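PDB 5YVD: Nsp15 from Middle East respiratory syndrome-related coronavirus, which acts as an endoribonuclease of the coronavirus EndoU family, probably cutting viral RNA with a preference for uridylates. Local coordinates for residues L72-V84 against Y94-I107. Numbering follows the deposited sequence.
Sequences LHNLQADICYKFV and YGTATIGVCKYTDI
Tyr-94 reaches the end of helix 69-74 with its ring: OH donates to Ala-77 O at 2.7 Å, in the carbonyl plane and on a lone pair; the oxygen itself lies in the ring plane, at its edge. CB of Leu-72 comes obliquely to within 3.9 Å of Tyr-94 CZ. With CG anti to the backbone N (chi1 178°), the ring extends toward the Schellman turn at Gln-76 that ends the helix. The second apolar cluster centres on Ile-79, whose CD1 meets Ile-99 CG1 at 3.4 Å, the two side chains crossing at about a right angle, with Ala-97 CB and Ile-107 CD1 also against that methyl. Ile-79 belongs to strand 79-80, an outermost strand in this chain of the middle domain's mixed sheet, parallel to 115-118; residues 94-107 are a loop laid beside it. A water bridges the segments, donating to Cys-80 O and Phe-83 O and accepting from Thr-98 OG1 and Ile-99 N. The solvent side is at Lys-82 and Gly-100, both exposed, where the backbones come close but Lys-82 N makes a weak bond to Ile-99 O (2.9 Å, 129° at the hydrogen). Near Tyr-94, Gly-95 N bonds to Asn-38 of a neighbouring subunit.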
loop_
_atom_site.group_PDB
_atom_site.type_symbol
_atom_site.label_atom_id
_atom_site.label_comp_id
_atom_site.label_asym_id
_atom_site.label_seq_id
_atom_site.Cartn_x
_atom_site.Cartn_y
_atom_site.Cartn_z
ATOM N N LEU A 72 5.193 5.085 33.469
ATOM C CA LEU A 72 6.342 5.556 32.733
ATOM C C LEU A 72 6.002 6.881 32.100
ATOM O O LEU A 72 6.736 7.840 32.259
ATOM C CB LEU A 72 6.766 4.539 31.686
ATOM C CG LEU A 72 7.014 3.121 32.224
ATOM C CD1 LEU A 72 7.645 2.283 31.117
ATOM C CD2 LEU A 72 7.865 3.085 33.493
ATOM N N HIS A 73 4.858 6.936 31.429
ATOM C CA HIS A 73 4.368 8.186 30.813
ATOM C C HIS A 73 4.220 9.338 31.809
ATOM O O HIS A 73 4.573 10.462 31.505
ATOM C CB HIS A 73 3.042 7.915 30.095
ATOM C CG HIS A 73 2.324 9.143 29.631
ATOM N ND1 HIS A 73 2.843 10.002 28.689
ATOM C CD2 HIS A 73 1.103 9.629 29.950
ATOM C CE1 HIS A 73 1.981 10.975 28.461
ATOM N NE2 HIS A 73 0.914 10.771 29.212
ATOM N N ASN A 74 3.726 9.054 33.003
ATOM C CA ASN A 74 3.536 10.090 33.999
ATOM C C ASN A 74 4.854 10.568 34.664
ATOM O O ASN A 74 4.920 11.706 35.139
ATOM C CB ASN A 74 2.531 9.629 35.062
ATOM C CG ASN A 74 1.117 9.450 34.511
ATOM O OD1 ASN A 74 0.849 9.706 33.330
ATOM N ND2 ASN A 74 0.210 8.983 35.366
ATOM N N LEU A 75 5.880 9.706 34.716
ATOM C CA LEU A 75 7.231 10.129 35.103
ATOM C C LEU A 75 7.971 10.775 33.931
ATOM O O LEU A 75 9.141 11.152 34.057
ATOM C CB LEU A 75 8.057 8.945 35.597
ATOM C CG LEU A 75 7.560 8.107 36.777
ATOM C CD1 LEU A 75 8.626 7.091 37.131
ATOM C CD2 LEU A 75 7.211 8.976 37.979
ATOM N N GLN A 76 7.285 10.896 32.800
ATOM C CA GLN A 76 7.830 11.434 31.560
ATOM C C GLN A 76 9.059 10.688 31.059
ATOM O O GLN A 76 10.085 11.296 30.725
ATOM C CB GLN A 76 8.138 12.920 31.683
ATOM C CG GLN A 76 6.933 13.791 31.968
ATOM C CD GLN A 76 7.319 15.065 32.698
ATOM O OE1 GLN A 76 8.212 15.065 33.562
ATOM N NE2 GLN A 76 6.657 16.156 32.356
ATOM N N ALA A 77 8.941 9.371 30.989
ATOM C CA ALA A 77 9.989 8.556 30.381
ATOM C C ALA A 77 9.871 8.633 28.862
ATOM O O ALA A 77 8.874 8.204 28.300
ATOM C CB ALA A 77 9.879 7.123 30.847
ATOM N N ASP A 78 10.896 9.180 28.216
ATOM C CA ASP A 78 10.904 9.368 26.766
ATOM C C ASP A 78 11.401 8.121 26.002
ATOM O O ASP A 78 10.912 7.827 24.925
ATOM C CB ASP A 78 11.745 10.616 26.392
ATOM C CG ASP A 78 11.252 11.909 27.101
ATOM O OD1 ASP A 78 10.331 12.605 26.609
ATOM O OD2 ASP A 78 11.809 12.239 28.163
ATOM N N ILE A 79 12.341 7.372 26.568
ATOM C CA ILE A 79 12.997 6.260 25.844
ATOM C C ILE A 79 13.635 5.265 26.833
ATOM O O ILE A 79 13.847 5.606 28.012
ATOM C CB ILE A 79 14.037 6.856 24.882
ATOM C CG1 ILE A 79 14.736 5.793 24.048
ATOM C CG2 ILE A 79 15.069 7.670 25.641
ATOM C CD1 ILE A 79 15.450 6.396 22.849
ATOM N N CYS A 80 13.905 4.036 26.399
ATOM C CA CYS A 80 14.499 3.060 27.310
ATOM C C CYS A 80 15.973 2.786 26.935
ATOM O O CYS A 80 16.369 2.920 25.779
ATOM C CB CYS A 80 13.681 1.758 27.318
ATOM S SG CYS A 80 12.057 1.810 28.139
ATOM N N TYR A 81 16.777 2.392 27.927
ATOM C CA TYR A 81 18.205 2.159 27.738
ATOM C C TYR A 81 18.531 0.701 27.569
ATOM O O TYR A 81 18.540 -0.056 28.528
ATOM C CB TYR A 81 18.999 2.686 28.927
ATOM C CG TYR A 81 20.514 2.600 28.764
ATOM C CD1 TYR A 81 21.258 1.641 29.454
ATOM C CD2 TYR A 81 21.206 3.494 27.930
ATOM C CE1 TYR A 81 22.633 1.568 29.327
ATOM C CE2 TYR A 81 22.589 3.423 27.796
ATOM C CZ TYR A 81 23.304 2.453 28.495
ATOM O OH TYR A 81 24.689 2.388 28.388
ATOM N N LYS A 82 18.814 0.328 26.333
ATOM C CA LYS A 82 19.303 -1.000 25.987
ATOM C C LYS A 82 18.226 -2.054 26.114
ATOM O O LYS A 82 18.516 -3.240 26.115
ATOM C CB LYS A 82 20.565 -1.364 26.775
ATOM C CG LYS A 82 21.835 -0.780 26.171
ATOM C CD LYS A 82 23.049 -1.141 27.024
ATOM C CE LYS A 82 24.282 -1.415 26.177
ATOM N NZ LYS A 82 24.643 -0.240 25.337
ATOM N N PHE A 83 16.981 -1.611 26.166
ATOM C CA PHE A 83 15.864 -2.521 26.034
ATOM C C PHE A 83 14.705 -1.778 25.408
ATOM O O PHE A 83 14.740 -0.582 25.232
ATOM C CB PHE A 83 15.458 -3.151 27.392
ATOM C CG PHE A 83 14.847 -2.179 28.372
ATOM C CD1 PHE A 83 15.651 -1.377 29.162
ATOM C CD2 PHE A 83 13.472 -2.073 28.509
ATOM C CE1 PHE A 83 15.094 -0.477 30.046
ATOM C CE2 PHE A 83 12.915 -1.168 29.407
ATOM C CZ PHE A 83 13.726 -0.374 30.173
ATOM N N VAL A 84 13.668 -2.517 25.085
ATOM C CA VAL A 84 12.509 -1.965 24.423
ATOM C C VAL A 84 11.302 -2.676 24.998
ATOM O O VAL A 84 11.374 -3.859 25.350
ATOM C CB VAL A 84 12.632 -2.170 22.899
ATOM C CG1 VAL A 84 11.872 -3.405 22.426
ATOM C CG2 VAL A 84 12.207 -0.915 22.162
ATOM N N TYR A 94 6.666 1.258 23.362
ATOM C CA TYR A 94 6.528 2.473 24.147
ATOM C C TYR A 94 7.532 3.455 23.557
ATOM O O TYR A 94 8.727 3.163 23.536
ATOM C CB TYR A 94 6.764 2.225 25.641
ATOM C CG TYR A 94 6.685 3.487 26.474
ATOM C CD1 TYR A 94 7.809 4.258 26.693
ATOM C CD2 TYR A 94 5.489 3.917 27.027
ATOM C CE1 TYR A 94 7.764 5.406 27.462
ATOM C CE2 TYR A 94 5.431 5.072 27.800
ATOM C CZ TYR A 94 6.579 5.815 28.009
ATOM O OH TYR A 94 6.552 6.959 28.760
ATOM N N GLY A 95 7.034 4.582 23.045
ATOM C CA GLY A 95 7.862 5.582 22.389
ATOM C C GLY A 95 8.091 5.194 20.945
ATOM O O GLY A 95 7.359 4.362 20.419
ATOM N N THR A 96 9.107 5.795 20.320
ATOM C CA THR A 96 9.367 5.668 18.889
ATOM C C THR A 96 10.835 5.483 18.540
ATOM O O THR A 96 11.159 4.883 17.517
ATOM C CB THR A 96 8.979 6.961 18.189
ATOM O OG1 THR A 96 9.486 8.059 18.956
ATOM C CG2 THR A 96 7.467 7.076 18.053
ATOM N N ALA A 97 11.732 6.059 19.336
ATOM C CA ALA A 97 13.154 5.810 19.164
ATOM C C ALA A 97 13.586 4.776 20.172
ATOM O O ALA A 97 12.858 4.466 21.095
ATOM C CB ALA A 97 13.966 7.093 19.336
ATOM N N THR A 98 14.802 4.280 19.999
ATOM C CA THR A 98 15.341 3.215 20.814
ATOM C C THR A 98 16.844 3.486 21.103
ATOM O O THR A 98 17.465 4.370 20.492
ATOM C CB THR A 98 15.107 1.899 20.071
ATOM O OG1 THR A 98 14.934 0.839 21.008
ATOM C CG2 THR A 98 16.247 1.585 19.168
ATOM N N ILE A 99 17.415 2.767 22.068
ATOM C CA ILE A 99 18.834 2.919 22.422
ATOM C C ILE A 99 19.483 1.559 22.637
ATOM O O ILE A 99 19.102 0.799 23.536
ATOM C CB ILE A 99 19.028 3.753 23.692
ATOM C CG1 ILE A 99 18.554 5.195 23.467
ATOM C CG2 ILE A 99 20.497 3.764 24.096
ATOM C CD1 ILE A 99 18.350 5.981 24.740
ATOM N N GLY A 100 20.460 1.260 21.789
ATOM C CA GLY A 100 21.197 0.031 21.877
ATOM C C GLY A 100 20.324 -1.169 21.679
ATOM O O GLY A 100 20.508 -2.171 22.354
ATOM N N VAL A 101 19.386 -1.092 20.744
ATOM C CA VAL A 101 18.512 -2.242 20.455
ATOM C C VAL A 101 18.420 -2.591 18.963
ATOM O O VAL A 101 18.480 -3.759 18.611
ATOM C CB VAL A 101 17.093 -1.997 21.004
ATOM C CG1 VAL A 101 16.179 -3.155 20.667
ATOM C CG2 VAL A 101 17.135 -1.811 22.502
ATOM N N CYS A 102 18.224 -1.592 18.105
ATOM C CA CYS A 102 18.058 -1.795 16.665
ATOM C C CYS A 102 18.758 -0.627 15.961
ATOM O O CYS A 102 18.494 0.546 16.274
ATOM C CB CYS A 102 16.569 -1.845 16.322
ATOM S SG CYS A 102 16.097 -1.759 14.566
ATOM N N LYS A 103 19.658 -0.942 15.025
ATOM C CA LYS A 103 20.535 0.095 14.424
ATOM C C LYS A 103 19.760 1.210 13.719
ATOM O O LYS A 103 20.169 2.369 13.729
ATOM C CB LYS A 103 21.559 -0.508 13.461
ATOM C CG LYS A 103 22.830 -1.039 14.119
ATOM C CD LYS A 103 23.567 -2.029 13.196
ATOM C CE LYS A 103 24.101 -1.379 11.903
ATOM N NZ LYS A 103 24.368 -2.359 10.807
ATOM N N TYR A 104 18.635 0.853 13.130
ATOM C CA TYR A 104 17.869 1.791 12.356
ATOM C C TYR A 104 17.175 2.813 13.249
ATOM O O TYR A 104 17.058 3.964 12.868
ATOM C CB TYR A 104 16.861 1.034 11.491
ATOM C CG TYR A 104 16.151 1.896 10.486
ATOM C CD1 TYR A 104 14.977 2.557 10.828
ATOM C CD2 TYR A 104 16.654 2.065 9.191
ATOM C CE1 TYR A 104 14.323 3.363 9.916
ATOM C CE2 TYR A 104 16.006 2.883 8.270
ATOM C CZ TYR A 104 14.837 3.513 8.644
ATOM O OH TYR A 104 14.157 4.311 7.776
ATOM N N THR A 105 16.743 2.414 14.442
ATOM C CA THR A 105 16.009 3.319 15.331
ATOM C C THR A 105 16.785 3.858 16.546
ATOM O O THR A 105 16.253 4.726 17.278
ATOM C CB THR A 105 14.768 2.629 15.874
ATOM O OG1 THR A 105 15.145 1.371 16.459
ATOM C CG2 THR A 105 13.756 2.433 14.767
ATOM N N ASP A 106 18.007 3.330 16.762
ATOM C CA ASP A 106 18.928 3.792 17.823
ATOM C C ASP A 106 19.318 5.233 17.627
ATOM O O ASP A 106 19.823 5.622 16.574
ATOM C CB ASP A 106 20.227 2.987 17.845
ATOM C CG ASP A 106 20.054 1.582 18.400
ATOM O OD1 ASP A 106 18.982 1.273 18.987
ATOM O OD2 ASP A 106 21.011 0.776 18.245
ATOM N N ILE A 107 19.087 6.036 18.648
ATOM C CA ILE A 107 19.662 7.369 18.708
ATOM C C ILE A 107 20.819 7.340 19.689
ATOM O O ILE A 107 20.914 6.444 20.515
ATOM C CB ILE A 107 18.627 8.392 19.155
ATOM C CG1 ILE A 107 18.193 8.135 20.606
ATOM C CG2 ILE A 107 17.454 8.368 18.194
ATOM C CD1 ILE A 107 17.059 9.028 21.056
HETATM O O HOH W 1 10.861 8.009 21.715
HETATM O O HOH W 2 15.271 1.381 23.761
#